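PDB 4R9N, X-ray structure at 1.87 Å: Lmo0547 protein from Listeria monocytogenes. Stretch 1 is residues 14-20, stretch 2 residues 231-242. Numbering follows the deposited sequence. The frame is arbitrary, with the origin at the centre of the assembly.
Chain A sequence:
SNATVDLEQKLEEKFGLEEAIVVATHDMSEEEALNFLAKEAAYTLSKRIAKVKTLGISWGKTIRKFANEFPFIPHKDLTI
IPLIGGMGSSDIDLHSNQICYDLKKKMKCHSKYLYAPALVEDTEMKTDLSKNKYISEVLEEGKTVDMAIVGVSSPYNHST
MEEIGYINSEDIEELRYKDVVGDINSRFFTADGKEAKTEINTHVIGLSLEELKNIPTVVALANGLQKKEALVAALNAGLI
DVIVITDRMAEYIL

Stretch 1 14-20: KFGLEEA
Stretch 2 (231-242) LVAALNAGLIDV

How do the two backbones run past each other? Each stretch leaves a helix, turns at a glycine and enters a strand. Lys 14 and Phe 15 end the first helix, and Gly 16 breaks it with phi/psi 67/40; in the second, residues 231-236 are helical and Gly 238, at 72/26, closes a Schellman motif, with Leu 239 N to Ala 234 O at 3.1 Å and Gly 238 N to Leu 235 O at 3.1 Å. Positive phi suits glycine in both places. The chains then meet in parallel, Glu 19 bridging Val 242 with CA atoms 4.8 Å apart. Further back, the CA atoms of Leu 17 and Asp 241 lie 5.1 Å apart, and those of Phe 15 and Leu 235 6.1 Å.

What holds the strands together? Asp 241 O receives two amides. Glu 19 N donates to Asp 241 O over 3.3 Å at a nearly straight 163°, whereas Glu 18 N, though only 2.9 Å from Asp 241 O, makes a weak bond at 126°. This sharing follows from Glu 18 being kinked at -66/-44 before Glu 19 extends to -157/145. Val 242, also extended at -139/130, brings its CA to 3.1 Å from Glu 19 O in a CA-H...O contact. Water 1 adds a bridge, its oxygen 3.1 Å from Gly 16 O and 3.0 Å from Asp 241 OD1, which chi1 m (-58°) and chi2 -60° place within its reach.

Why does Phe 15 settle against Leu 235? Its CA-to-CB bond points toward the second stretch, and chi1 m (-62°) with chi2 -65° lays the ring over the helix. Leu 235, m,t (-73°, 166°), places CD1 3.8 Å from the Phe 15 ring centroid, 10° off the normal, a CH-pi contact over the face. Leu 235 CB also approaches Phe 15 CD1 at 3.6 Å. Asn 236 starts sideways, but m (-68°) with chi2 -21° brings its OD1 to the ring edge, 3.5 Å from Phe 15 CE1, so the amide oxygen meets the ring's slightly positive rim.

How do the remaining side chains fill the contact? Leu 17 starts sideways, but its m,t rotamer (-54°, 161°) carries CD2 to 3.6 Å from Leu 235 CD2 and 4.2 Å from Ile 240 CG2, an apolar cluster; Ile 240 is m,t (-68°, 156°). The t,t chain of Glu 18 (177°, -174°) runs along the second stretch, Glu 18 OE1 3.8 Å from Asp 241 CB and Glu 18 CD 4.2 Å from Val 242 CG2. Glu 19, also t,t, shares a sheet face with Val 242, whose t rotamer (172°) sets Val 242 CG2 4.3 Å from Glu 19 CB as well.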

# COMPACT_ATOMS: atom_id res chain seq x y z
N LYS A 14 3.83 -12.50 16.81
CA LYS A 14 4.81 -11.46 16.95
C LYS A 14 4.20 -10.06 16.79
O LYS A 14 4.36 -9.19 17.65
CB LYS A 14 6.01 -11.68 16.00
CG LYS A 14 7.12 -10.64 16.09
CD LYS A 14 8.38 -11.09 15.37
CE LYS A 14 9.44 -10.03 15.29
NZ LYS A 14 10.37 -10.09 16.40
N PHE A 15 3.53 -9.84 15.68
CA PHE A 15 3.07 -8.49 15.34
C PHE A 15 1.62 -8.21 15.72
O PHE A 15 1.15 -7.11 15.52
CB PHE A 15 3.30 -8.24 13.88
CG PHE A 15 4.75 -8.30 13.51
CD1 PHE A 15 5.61 -7.37 14.01
CD2 PHE A 15 5.24 -9.27 12.67
CE1 PHE A 15 6.94 -7.40 13.70
CE2 PHE A 15 6.58 -9.33 12.37
CZ PHE A 15 7.43 -8.36 12.87
N GLY A 16 0.90 -9.18 16.25
CA GLY A 16 -0.53 -8.97 16.55
C GLY A 16 -1.36 -8.78 15.28
O GLY A 16 -2.27 -7.93 15.26
N LEU A 17 -1.08 -9.55 14.21
CA LEU A 17 -1.89 -9.50 13.01
C LEU A 17 -3.18 -10.30 13.07
O LEU A 17 -3.31 -11.34 13.72
CB LEU A 17 -1.08 -9.96 11.80
CG LEU A 17 0.25 -9.18 11.62
CD1 LEU A 17 1.21 -9.93 10.73
CD2 LEU A 17 -0.01 -7.78 11.10
N GLU A 18 -4.14 -9.84 12.29
CA GLU A 18 -5.34 -10.60 12.00
C GLU A 18 -4.96 -11.86 11.18
O GLU A 18 -5.45 -13.00 11.45
CB GLU A 18 -6.32 -9.69 11.26
CG GLU A 18 -7.62 -10.31 10.80
CD GLU A 18 -8.46 -9.35 9.96
OE1 GLU A 18 -8.24 -8.12 10.03
OE2 GLU A 18 -9.32 -9.83 9.19
N GLU A 19 -4.11 -11.69 10.19
CA GLU A 19 -3.67 -12.80 9.36
C GLU A 19 -2.35 -12.55 8.67
O GLU A 19 -2.05 -11.43 8.24
CB GLU A 19 -4.73 -13.15 8.30
CG GLU A 19 -4.35 -14.43 7.53
CD GLU A 19 -5.33 -14.85 6.44
OE1 GLU A 19 -6.24 -14.05 6.08
OE2 GLU A 19 -5.23 -16.02 5.94
N ALA A 20 -1.55 -13.59 8.52
CA ALA A 20 -0.34 -13.56 7.71
C ALA A 20 -0.44 -14.63 6.65
O ALA A 20 -0.75 -15.79 6.96
CB ALA A 20 0.91 -13.69 8.59
N LEU A 231 9.00 -2.26 6.86
CA LEU A 231 7.89 -3.18 7.20
C LEU A 231 7.72 -3.43 8.68
O LEU A 231 6.58 -3.39 9.27
CB LEU A 231 8.13 -4.47 6.44
CG LEU A 231 7.08 -5.54 6.60
CD1 LEU A 231 5.72 -5.01 6.22
CD2 LEU A 231 7.48 -6.69 5.69
N VAL A 232 8.85 -3.65 9.31
CA VAL A 232 8.83 -3.88 10.75
C VAL A 232 8.31 -2.70 11.52
O VAL A 232 7.47 -2.85 12.42
CB VAL A 232 10.19 -4.35 11.29
CG1 VAL A 232 10.23 -4.26 12.82
CG2 VAL A 232 10.44 -5.78 10.85
N ALA A 233 8.71 -1.49 11.13
CA ALA A 233 8.16 -0.33 11.78
C ALA A 233 6.66 -0.20 11.56
O ALA A 233 5.90 0.18 12.48
CB ALA A 233 8.91 0.93 11.30
N ALA A 234 6.20 -0.45 10.34
CA ALA A 234 4.80 -0.35 10.08
C ALA A 234 3.97 -1.35 10.90
O ALA A 234 2.86 -1.03 11.39
CB ALA A 234 4.54 -0.53 8.59
N LEU A 235 4.47 -2.55 10.96
CA LEU A 235 3.81 -3.65 11.68
C LEU A 235 3.76 -3.37 13.17
O LEU A 235 2.69 -3.50 13.76
CB LEU A 235 4.53 -4.98 11.48
CG LEU A 235 4.37 -5.61 10.12
CD1 LEU A 235 5.38 -6.72 9.88
CD2 LEU A 235 2.93 -6.08 9.89
N ASN A 236 4.87 -2.89 13.73
CA ASN A 236 4.91 -2.50 15.17
C ASN A 236 3.95 -1.37 15.56
O ASN A 236 3.40 -1.38 16.68
CB ASN A 236 6.35 -2.12 15.59
CG ASN A 236 7.29 -3.33 15.60
OD1 ASN A 236 6.84 -4.48 15.67
ND2 ASN A 236 8.58 -3.08 15.53
N ALA A 237 3.72 -0.44 14.63
CA ALA A 237 2.80 0.66 14.83
C ALA A 237 1.35 0.29 14.63
O ALA A 237 0.47 1.13 14.78
CB ALA A 237 3.16 1.79 13.87
N GLY A 238 1.06 -0.95 14.24
CA GLY A 238 -0.31 -1.36 14.06
C GLY A 238 -0.97 -0.77 12.84
O GLY A 238 -2.18 -0.57 12.81
N LEU A 239 -0.20 -0.43 11.83
CA LEU A 239 -0.81 0.16 10.63
C LEU A 239 -1.44 -0.92 9.72
O LEU A 239 -2.19 -0.59 8.82
CB LEU A 239 0.22 0.85 9.80
CG LEU A 239 0.87 2.04 10.51
CD1 LEU A 239 1.99 2.65 9.68
CD2 LEU A 239 -0.24 3.07 10.80
N ILE A 240 -1.07 -2.18 9.95
CA ILE A 240 -1.33 -3.29 9.04
C ILE A 240 -1.99 -4.40 9.81
O ILE A 240 -1.54 -4.81 10.88
CB ILE A 240 -0.02 -3.84 8.44
CG1 ILE A 240 0.59 -2.82 7.51
CG2 ILE A 240 -0.23 -5.21 7.75
CD1 ILE A 240 2.08 -3.01 7.34
N ASP A 241 -2.99 -4.98 9.20
CA ASP A 241 -3.77 -6.10 9.77
C ASP A 241 -3.46 -7.45 9.14
O ASP A 241 -3.52 -8.48 9.82
CB ASP A 241 -5.26 -5.78 9.67
CG ASP A 241 -5.62 -4.48 10.38
OD1 ASP A 241 -5.37 -4.41 11.63
OD2 ASP A 241 -6.12 -3.51 9.71
N VAL A 242 -3.12 -7.45 7.86
CA VAL A 242 -2.92 -8.67 7.12
C VAL A 242 -1.68 -8.40 6.26
O VAL A 242 -1.57 -7.33 5.55
CB VAL A 242 -4.14 -8.96 6.18
CG1 VAL A 242 -3.85 -10.13 5.26
CG2 VAL A 242 -5.45 -9.15 6.98
O HOH W 1 -4.24 -6.62 13.32